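Local structure of putative aspartate aminotransferase (Thermus thermophilus, 1IUG) at residues Ser130-Asp139 and Val276-Ala286. The protein probably acts as a pyridoxal-phosphate-dependent aminotransferase of class V, moving amino groups between amino acids and 2-oxo acids. Residues are numbered along the deposited sequence; the frame is centred on the assembly and turned at random.
Sequences SETSTGALAD and VPKRFSPAVAA
Two backbone hydrogen bonds on either side of Phe280 join it to Ala136 in a single beta bridge: Ser281 N donates to Gly135 O (3.1 Å), and Leu137 N donates to Arg279 O, which it meets from above the carbonyl plane. A CA-H...O contact from Ala136 CA also reaches Arg279 O (3.3 Å). A water 2.7 Å from each of Gly135 O and Val284 O, placed to donate to either, links the bridge to the far side of the type I turn Ser281-Val284.

The hydroxyls of Ser130 and Ser281 meet tip to tip, OG to OG at 2.6 Å. Each OG lies anti to its own backbone N (chi1 173° in Ser130), which turns the two toward each other; Ser130 OG is also hydrogen-bonded to Thr162. At the outer end, Arg279, its chain bent at chi2 and chi3, passes Leu137 O and forms a salt bridge from NH2 to Asp139 OD2 (3.2 Å), the carboxylate and guanidinium planes 44° apart. With an alanine here the Asp139 carboxylate would probably lose this cationic mate, and the guanidinium alongside Leu137 O would be gone.

Close packing lines the inner end. Val284 CG1 lies 3.7 Å from Gly135 CA, Pro277 CB rests against Ala136 CB, and Ala286 CB approaches Thr134 O. Gly135 has a phi of 87°, at which a CB would press on the carbonyl O of Thr134, besides crowding Ala286 and Pro277.

Residues 130-137 form a short hairpin with a G1 bulge at Gly135 and Ala136 facing Glu131. In this pyridoxal-phosphate enzyme the hairpin follows central-sheet strand 124-128 and is braced against the segment entering strand 285-288 of the smaller sheet, while Thr132 OG1 bonds to Thr162 and to cofactor O3 of the modified Lys185, placing the contact beside the active site.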
loop_
_atom_site.group_PDB
_atom_site.type_symbol
_atom_site.label_atom_id
_atom_site.label_comp_id
_atom_site.label_asym_id
_atom_site.label_seq_id
_atom_site.Cartn_x
_atom_site.Cartn_y
_atom_site.Cartn_z
ATOM N N SER A 130 13.312 1.975 -17.760
ATOM C CA SER A 130 14.514 2.462 -17.108
ATOM C C SER A 130 14.926 1.438 -16.048
ATOM O O SER A 130 14.253 1.283 -15.026
ATOM C CB SER A 130 14.249 3.830 -16.477
ATOM O OG SER A 130 15.351 4.254 -15.697
ATOM N N GLU A 131 15.982 0.683 -16.346
ATOM C CA GLU A 131 16.492 -0.338 -15.433
ATOM C C GLU A 131 17.357 0.375 -14.399
ATOM O O GLU A 131 18.569 0.542 -14.574
ATOM C CB GLU A 131 17.291 -1.396 -16.214
ATOM C CG GLU A 131 17.881 -2.526 -15.366
ATOM C CD GLU A 131 16.852 -3.216 -14.477
ATOM O OE1 GLU A 131 16.100 -4.080 -14.977
ATOM O OE2 GLU A 131 16.804 -2.901 -13.269
ATOM N N THR A 132 16.710 0.804 -13.322
ATOM C CA THR A 132 17.358 1.548 -12.247
ATOM C C THR A 132 18.615 0.916 -11.647
ATOM O O THR A 132 19.541 1.631 -11.239
ATOM C CB THR A 132 16.357 1.848 -11.122
ATOM O OG1 THR A 132 15.085 2.168 -11.701
ATOM C CG2 THR A 132 16.834 3.034 -10.300
ATOM N N SER A 133 18.652 -0.414 -11.608
ATOM C CA SER A 133 19.791 -1.136 -11.052
ATOM C C SER A 133 21.069 -0.952 -11.864
ATOM O O SER A 133 22.172 -1.002 -11.316
ATOM C CB SER A 133 19.469 -2.627 -10.929
ATOM O OG SER A 133 19.317 -3.233 -12.201
ATOM N N THR A 134 20.926 -0.705 -13.163
ATOM C CA THR A 134 22.097 -0.531 -14.018
ATOM C C THR A 134 22.227 0.869 -14.610
ATOM O O THR A 134 23.320 1.280 -15.011
ATOM C CB THR A 134 22.094 -1.551 -15.169
ATOM O OG1 THR A 134 21.023 -1.249 -16.070
ATOM C CG2 THR A 134 21.908 -2.967 -14.626
ATOM N N GLY A 135 21.115 1.601 -14.643
ATOM C CA GLY A 135 21.108 2.941 -15.208
ATOM C C GLY A 135 20.855 2.891 -16.703
ATOM O O GLY A 135 21.035 3.886 -17.409
ATOM N N ALA A 136 20.412 1.730 -17.181
ATOM C CA ALA A 136 20.143 1.522 -18.598
ATOM C C ALA A 136 18.744 1.941 -19.035
ATOM O O ALA A 136 17.766 1.756 -18.308
ATOM C CB ALA A 136 20.391 0.063 -18.967
ATOM N N LEU A 137 18.664 2.488 -20.245
ATOM C CA LEU A 137 17.402 2.926 -20.823
ATOM C C LEU A 137 17.126 2.102 -22.075
ATOM O O LEU A 137 17.888 2.156 -23.040
ATOM C CB LEU A 137 17.484 4.406 -21.201
ATOM C CG LEU A 137 16.196 5.058 -21.706
ATOM C CD1 LEU A 137 15.174 5.091 -20.579
ATOM C CD2 LEU A 137 16.486 6.466 -22.204
ATOM N N ALA A 138 16.045 1.331 -22.057
ATOM C CA ALA A 138 15.683 0.509 -23.206
ATOM C C ALA A 138 14.970 1.346 -24.265
ATOM O O ALA A 138 14.296 2.327 -23.940
ATOM C CB ALA A 138 14.793 -0.648 -22.766
ATOM N N ASP A 139 15.137 0.964 -25.529
ATOM C CA ASP A 139 14.498 1.656 -26.650
ATOM C C ASP A 139 13.093 1.083 -26.793
ATOM O O ASP A 139 12.819 0.277 -27.681
ATOM C CB ASP A 139 15.296 1.431 -27.938
ATOM C CG ASP A 139 14.934 2.420 -29.041
ATOM O OD1 ASP A 139 13.852 3.050 -28.979
ATOM O OD2 ASP A 139 15.744 2.568 -29.979
ATOM N N VAL A 276 28.361 2.263 -16.312
ATOM C CA VAL A 276 27.859 0.897 -16.424
ATOM C C VAL A 276 27.024 0.635 -17.683
ATOM O O VAL A 276 27.272 -0.337 -18.395
ATOM C CB VAL A 276 27.055 0.489 -15.163
ATOM C CG1 VAL A 276 26.492 -0.913 -15.315
ATOM C CG2 VAL A 276 27.940 0.567 -13.939
ATOM N N PRO A 277 26.038 1.502 -17.984
ATOM C CA PRO A 277 25.200 1.300 -19.173
ATOM C C PRO A 277 25.733 1.897 -20.481
ATOM O O PRO A 277 26.654 2.712 -20.476
ATOM C CB PRO A 277 23.899 1.976 -18.765
ATOM C CG PRO A 277 24.402 3.182 -18.028
ATOM C CD PRO A 277 25.524 2.624 -17.169
ATOM N N LYS A 278 25.148 1.459 -21.596
ATOM C CA LYS A 278 25.499 1.950 -22.933
ATOM C C LYS A 278 24.489 3.051 -23.254
ATOM O O LYS A 278 24.827 4.075 -23.843
ATOM C CB LYS A 278 25.360 0.838 -23.984
ATOM C CG LYS A 278 26.142 -0.440 -23.707
ATOM C CD LYS A 278 27.646 -0.181 -23.613
ATOM C CE LYS A 278 28.441 -1.463 -23.342
ATOM N NZ LYS A 278 27.591 -2.689 -23.232
ATOM N N ARG A 279 23.235 2.783 -22.898
ATOM C CA ARG A 279 22.119 3.703 -23.083
ATOM C C ARG A 279 21.863 4.313 -21.715
ATOM O O ARG A 279 21.608 3.597 -20.745
ATOM C CB ARG A 279 20.885 2.930 -23.539
ATOM C CG ARG A 279 20.734 2.769 -25.039
ATOM C CD ARG A 279 20.623 4.110 -25.736
ATOM N NE ARG A 279 19.658 4.064 -26.834
ATOM C CZ ARG A 279 18.336 4.061 -26.676
ATOM N NH1 ARG A 279 17.798 4.097 -25.460
ATOM N NH2 ARG A 279 17.545 4.047 -27.741
ATOM N N PHE A 280 21.898 5.636 -21.644
ATOM C CA PHE A 280 21.726 6.318 -20.373
ATOM C C PHE A 280 20.329 6.793 -20.009
ATOM O O PHE A 280 19.678 7.506 -20.773
ATOM C CB PHE A 280 22.715 7.483 -20.277
ATOM C CG PHE A 280 24.140 7.081 -20.521
ATOM C CD1 PHE A 280 24.621 6.935 -21.822
ATOM C CD2 PHE A 280 24.993 6.817 -19.458
ATOM C CE1 PHE A 280 25.933 6.525 -22.057
ATOM C CE2 PHE A 280 26.305 6.409 -19.678
ATOM C CZ PHE A 280 26.777 6.261 -20.980
ATOM N N SER A 281 19.875 6.363 -18.837
ATOM C CA SER A 281 18.585 6.765 -18.297
ATOM C C SER A 281 18.865 7.990 -17.431
ATOM O O SER A 281 19.863 8.029 -16.712
ATOM C CB SER A 281 18.003 5.656 -17.424
ATOM O OG SER A 281 16.868 6.121 -16.717
ATOM N N PRO A 282 17.995 9.009 -17.495
ATOM C CA PRO A 282 18.181 10.226 -16.699
ATOM C C PRO A 282 17.866 10.026 -15.209
ATOM O O PRO A 282 18.043 10.939 -14.409
ATOM C CB PRO A 282 17.179 11.207 -17.324
ATOM C CG PRO A 282 16.818 10.590 -18.666
ATOM C CD PRO A 282 16.818 9.131 -18.371
ATOM N N ALA A 283 17.403 8.832 -14.846
ATOM C CA ALA A 283 17.024 8.529 -13.465
ATOM C C ALA A 283 18.160 8.272 -12.483
ATOM O O ALA A 283 17.993 8.474 -11.279
ATOM C CB ALA A 283 16.059 7.348 -13.441
ATOM N N VAL A 284 19.307 7.829 -12.983
ATOM C CA VAL A 284 20.427 7.512 -12.104
ATOM C C VAL A 284 21.742 7.433 -12.872
ATOM O O VAL A 284 21.748 7.220 -14.086
ATOM C CB VAL A 284 20.155 6.148 -11.384
ATOM C CG1 VAL A 284 19.945 5.044 -12.407
ATOM C CG2 VAL A 284 21.279 5.786 -10.420
ATOM N N ALA A 285 22.846 7.687 -12.171
ATOM C CA ALA A 285 24.187 7.608 -12.750
ATOM C C ALA A 285 24.899 6.438 -12.071
ATOM O O ALA A 285 25.128 6.456 -10.856
ATOM C CB ALA A 285 24.953 8.908 -12.520
ATOM N N ALA A 286 25.203 5.402 -12.849
ATOM C CA ALA A 286 25.867 4.215 -12.323
ATOM C C ALA A 286 27.330 4.152 -12.745
ATOM O O ALA A 286 27.655 4.341 -13.918
ATOM C CB ALA A 286 25.127 2.960 -12.770
HETATM O O HOH W 1 22.343 6.112 -16.508
#